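Local structure of purine nucleoside phosphorylase (Grouper iridovirus, 3KHS) at the interface of chains A and B. The protein catalyses the phosphorolysis of purine nucleosides to the free base and ribose 1-phosphate, serving purine salvage. Sequence-based numbering; all coordinates share one arbitrary frame. Chains: chain A/B, Purine nucleoside phosphorylase.

Contact 1: the interface of chains A and B. Residues chain A 84-85, 193-195; chain B 137, 142, 145.
The backbone O of B:Gly137 is gripped by B:Asn142 ND2 and by water 1, which bridges it to the backbone N of A:Gly194. Water 1 lies 3.0 Å from B:Gly137 O. The side-chain amide of B:Asn142 gives a nearly straight bond from ND2 to B:Gly137 O (3.1 Å, 171° at H). That bond runs in the plane of the amide and fixes how it is turned. The amide then lies with its face under the carbonyl of A:Gly194, whose O is 3.2 Å from B:Asn142 CG. The same carbonyl O takes a bond from A:Asn193 ND2 (2.9 Å), which comes from above the carbonyl plane. The two asparagine amides are nearly parallel, 11° apart. A:Asn193 holds its CG opposite the backbone N, and its ND2 also approaches the hydroxyl OG1 of B:Thr145. This bond is weak, 3.0 Å from ND2 to OG1 and bent to 122° at H. The other branch of B:Thr145, the methyl CG2, meets the backbone O of A:Leu84 at 3.6 Å. A:Pro195 follows a cis peptide bond and rests its CD near B:Asn142 OD1. On chain A the site is made by the 3-10 helix 84-86 and the loop after strand 184-191. On chain B it uses helix 135-138 and the loop that follows.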
loop_
_atom_site.group_PDB
_atom_site.type_symbol
_atom_site.label_atom_id
_atom_site.label_comp_id
_atom_site.label_asym_id
_atom_site.label_seq_id
_atom_site.Cartn_x
_atom_site.Cartn_y
_atom_site.Cartn_z
ATOM N N LEU A 84 6.573 0.251 11.768
ATOM C CA LEU A 84 6.504 -0.624 10.611
ATOM C C LEU A 84 7.826 -0.670 9.859
ATOM O O LEU A 84 8.183 -1.706 9.314
ATOM C CB LEU A 84 5.409 -0.191 9.637
ATOM C CG LEU A 84 4.003 -0.783 9.834
ATOM C CD1 LEU A 84 3.476 -0.355 11.184
ATOM C CD2 LEU A 84 3.056 -0.322 8.693
ATOM N N TYR A 85 8.568 0.433 9.824
ATOM C CA TYR A 85 9.823 0.443 9.074
ATOM C C TYR A 85 10.925 -0.424 9.682
ATOM O O TYR A 85 11.921 -0.703 9.027
ATOM C CB TYR A 85 10.329 1.885 8.846
ATOM C CG TYR A 85 10.807 2.594 10.084
ATOM C CD1 TYR A 85 10.043 3.616 10.661
ATOM C CD2 TYR A 85 11.998 2.204 10.722
ATOM C CE1 TYR A 85 10.455 4.235 11.852
ATOM C CE2 TYR A 85 12.412 2.801 11.910
ATOM C CZ TYR A 85 11.638 3.815 12.471
ATOM O OH TYR A 85 12.020 4.402 13.640
ATOM N N ASN A 193 4.976 4.734 5.754
ATOM C CA ASN A 193 5.756 3.575 6.185
ATOM C C ASN A 193 7.178 3.900 6.653
ATOM O O ASN A 193 7.617 3.439 7.715
ATOM C CB ASN A 193 5.875 2.564 5.050
ATOM C CG ASN A 193 6.280 1.186 5.545
ATOM O OD1 ASN A 193 5.427 0.395 5.959
ATOM N ND2 ASN A 193 7.583 0.904 5.539
ATOM N N GLY A 194 7.891 4.700 5.868
ATOM C CA GLY A 194 9.277 4.988 6.195
ATOM C C GLY A 194 10.109 3.818 5.660
ATOM O O GLY A 194 9.557 2.918 5.014
ATOM N N PRO A 195 11.414 3.757 5.953
ATOM C CA PRO A 195 12.163 4.717 6.778
ATOM C C PRO A 195 12.737 5.841 5.952
ATOM O O PRO A 195 13.287 6.782 6.488
ATOM C CB PRO A 195 13.250 3.860 7.402
ATOM C CG PRO A 195 13.611 2.883 6.249
ATOM C CD PRO A 195 12.250 2.592 5.579
ATOM N N GLY B 137 6.219 2.066 -1.727
ATOM C CA GLY B 137 7.137 2.424 -0.657
ATOM C C GLY B 137 6.541 3.338 0.405
ATOM O O GLY B 137 7.105 3.509 1.493
ATOM N N ASN B 142 8.360 -0.856 1.288
ATOM C CA ASN B 142 9.517 0.019 1.148
ATOM C C ASN B 142 10.759 -0.882 1.121
ATOM O O ASN B 142 10.938 -1.726 1.981
ATOM C CB ASN B 142 9.584 0.983 2.336
ATOM C CG ASN B 142 10.615 2.075 2.129
ATOM O OD1 ASN B 142 11.820 1.822 2.198
ATOM N ND2 ASN B 142 10.148 3.287 1.837
ATOM N N THR B 145 12.720 -1.202 4.319
ATOM C CA THR B 145 12.070 -1.702 5.533
ATOM C C THR B 145 12.893 -2.844 6.123
ATOM O O THR B 145 13.354 -3.727 5.395
ATOM C CB THR B 145 10.639 -2.197 5.266
ATOM O OG1 THR B 145 9.806 -1.078 4.925
ATOM C CG2 THR B 145 10.079 -2.913 6.500
HETATM O O HOH W 1 6.962 5.789 3.375
#

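Contact 2: the interface of chains A and B. Residues chain A 200, 247; chain B 159-160.
The side chain of A:Glu247 lies across the methyl group of B:Thr160. Its CB is 3.9 Å from B:Thr160 CG2. CG passes the same methyl at 4.2 Å. The carboxylate carbon CD comes back to 4.0 Å from CG2. The aliphatic stem and the base of the acid group therefore all pass the same methyl group. The first torsion of A:Glu247 puts CG beside the backbone N (chi1 -48°), and the chain runs extended from there, crossing the threonine at about a right angle. In B:Thr160 the methyl is anti to the backbone N and faces the glutamate. A:Pro200 packs against the backbone of the same loop. Its ring CG is 3.6 Å from B:Thr160 O, and CD touches the backbone O of B:Met159 at 3.8 Å. CD also meets B:Thr160 CA at 4.0 Å. A:Pro200 is the first residue of helix 200-208. A disulfide between A:Cys203, in that helix, and A:Cys246, next to A:Glu247, has been seen in this protein and would tie the two chain A segments together. The site seats the B:Thr160 loop by van der Waals contact and probably steadies the subunit pairing.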
loop_
_atom_site.group_PDB
_atom_site.type_symbol
_atom_site.label_atom_id
_atom_site.label_comp_id
_atom_site.label_asym_id
_atom_site.label_seq_id
_atom_site.Cartn_x
_atom_site.Cartn_y
_atom_site.Cartn_z
ATOM N N PRO A 200 10.339 15.084 -3.109
ATOM C CA PRO A 200 9.571 16.332 -3.180
ATOM C C PRO A 200 8.209 16.086 -3.857
ATOM O O PRO A 200 7.178 16.641 -3.448
ATOM C CB PRO A 200 10.474 17.236 -4.012
ATOM C CG PRO A 200 11.833 16.738 -3.646
ATOM C CD PRO A 200 11.674 15.258 -3.695
ATOM N N GLU A 247 11.002 20.338 0.169
ATOM C CA GLU A 247 12.309 19.706 0.355
ATOM C C GLU A 247 12.748 19.810 1.814
ATOM O O GLU A 247 12.349 20.741 2.524
ATOM C CB GLU A 247 13.340 20.381 -0.539
ATOM C CG GLU A 247 12.898 20.555 -1.968
ATOM C CD GLU A 247 14.063 20.909 -2.867
ATOM O OE1 GLU A 247 14.991 21.591 -2.368
ATOM O OE2 GLU A 247 14.059 20.519 -4.060
ATOM N N MET B 159 15.519 11.559 0.492
ATOM C CA MET B 159 15.175 11.255 -0.889
ATOM C C MET B 159 14.883 12.565 -1.615
ATOM O O MET B 159 14.179 12.586 -2.614
ATOM C CB MET B 159 13.938 10.333 -0.922
ATOM C CG MET B 159 14.189 8.893 -0.401
ATOM S SD MET B 159 15.562 8.041 -1.323
ATOM C CE MET B 159 16.634 7.591 0.124
ATOM N N THR B 160 15.437 13.666 -1.117
ATOM C CA THR B 160 15.188 14.957 -1.731
ATOM C C THR B 160 15.812 15.114 -3.107
ATOM O O THR B 160 15.271 15.840 -3.932
ATOM C CB THR B 160 15.621 16.104 -0.807
ATOM O OG1 THR B 160 14.703 16.192 0.291
ATOM C CG2 THR B 160 15.614 17.419 -1.545
#

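Contact 3: the interface of chains A and B. Residues chain A 195-197; chain B 156-158.
The backbones of two loops meet here through a nearly straight hydrogen bond, from A:Phe197 N to B:Pro157 O (3.1 Å, 167° at H). The loops belong to the PNP/MTAP phosphorylase fold. In trimeric members of this family, a phenylalanine equivalent to B:Phe156 reaches into the neighbour's active site, near the ribose. A:Phe197 lies in the segment that lines the purine site in these enzymes. The ring of B:Phe156 turns an edge to chain A: the backbone O of A:Pro195 lies in the ring plane, 3.2 Å from CD1. The proline ring adds an apolar touch, CB to the same CD1 at 3.9 Å. With CG beside the backbone N, chi1 of -56° carries the B:Phe156 ring to A:Pro195. The CB of B:Phe156 lies off the face of the A:Phe197 ring near its rim, 3.5 Å from CE2 and 3.7 Å from CZ. The two phenylalanine side chains cross without stacking. CE2 of A:Phe197 also sits 3.2 Å from the backbone O of B:Phe156, which lies well out of the ring plane. Beside the backbone bond, B:Pro157 sets its CG against A:Ser196 CA at 4.0 Å.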
loop_
_atom_site.group_PDB
_atom_site.type_symbol
_atom_site.label_atom_id
_atom_site.label_comp_id
_atom_site.label_asym_id
_atom_site.label_seq_id
_atom_site.Cartn_x
_atom_site.Cartn_y
_atom_site.Cartn_z
ATOM N N PRO A 195 11.414 3.757 5.953
ATOM C CA PRO A 195 12.163 4.717 6.778
ATOM C C PRO A 195 12.737 5.841 5.952
ATOM O O PRO A 195 13.287 6.782 6.488
ATOM C CB PRO A 195 13.250 3.860 7.402
ATOM C CG PRO A 195 13.611 2.883 6.249
ATOM C CD PRO A 195 12.250 2.592 5.579
ATOM N N SER A 196 12.624 5.739 4.635
ATOM C CA SER A 196 13.141 6.787 3.760
ATOM C C SER A 196 12.193 7.980 3.811
ATOM O O SER A 196 10.968 7.807 3.884
ATOM C CB SER A 196 13.229 6.296 2.317
ATOM O OG SER A 196 11.948 5.949 1.827
ATOM N N PHE A 197 12.755 9.188 3.805
ATOM C CA PHE A 197 11.923 10.379 3.821
ATOM C C PHE A 197 11.336 10.498 2.403
ATOM O O PHE A 197 11.877 9.911 1.436
ATOM C CB PHE A 197 12.768 11.596 4.180
ATOM C CG PHE A 197 13.140 11.668 5.636
ATOM C CD1 PHE A 197 12.155 11.775 6.620
ATOM C CD2 PHE A 197 14.478 11.644 6.033
ATOM C CE1 PHE A 197 12.497 11.857 7.979
ATOM C CE2 PHE A 197 14.831 11.726 7.399
ATOM C CZ PHE A 197 13.836 11.832 8.364
ATOM N N PHE B 156 17.314 6.839 8.241
ATOM C CA PHE B 156 16.296 7.637 7.582
ATOM C C PHE B 156 16.942 8.477 6.474
ATOM O O PHE B 156 17.116 9.684 6.617
ATOM C CB PHE B 156 15.638 8.561 8.604
ATOM C CG PHE B 156 15.051 7.848 9.776
ATOM C CD1 PHE B 156 13.942 7.013 9.618
ATOM C CD2 PHE B 156 15.575 8.046 11.061
ATOM C CE1 PHE B 156 13.357 6.388 10.728
ATOM C CE2 PHE B 156 15.000 7.425 12.182
ATOM C CZ PHE B 156 13.889 6.597 12.020
ATOM N N PRO B 157 17.291 7.837 5.352
ATOM C CA PRO B 157 17.920 8.492 4.208
ATOM C C PRO B 157 17.034 9.521 3.516
ATOM O O PRO B 157 15.836 9.300 3.311
ATOM C CB PRO B 157 18.233 7.325 3.284
ATOM C CG PRO B 157 17.094 6.382 3.550
ATOM C CD PRO B 157 17.004 6.420 5.057
ATOM N N SER B 158 17.631 10.647 3.152
ATOM C CA SER B 158 16.895 11.682 2.454
ATOM C C SER B 158 16.711 11.281 1.005
ATOM O O SER B 158 17.629 10.746 0.364
ATOM C CB SER B 158 17.638 13.017 2.497
ATOM O OG SER B 158 17.287 13.788 1.367
#

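The three contacts form one strip along the same face of the two chains. By the centres of their C-alpha atoms, contact 3 lies about 9 Å from contact 1 and 10 Å from contact 2, while contacts 1 and 2 are about 16 Å apart. Contacts 1 and 3 share A:Pro195. The chain A segment from A:Asn193 to A:Pro200 runs through all three. On chain B, residues 156-160 link contact 3 to contact 2. The deposited assembly holds three copies, consistent with the trimers of this family. B:Phe156 and A:Phe197 hold active-site positions in this family, so the strip may couple assembly to the active site.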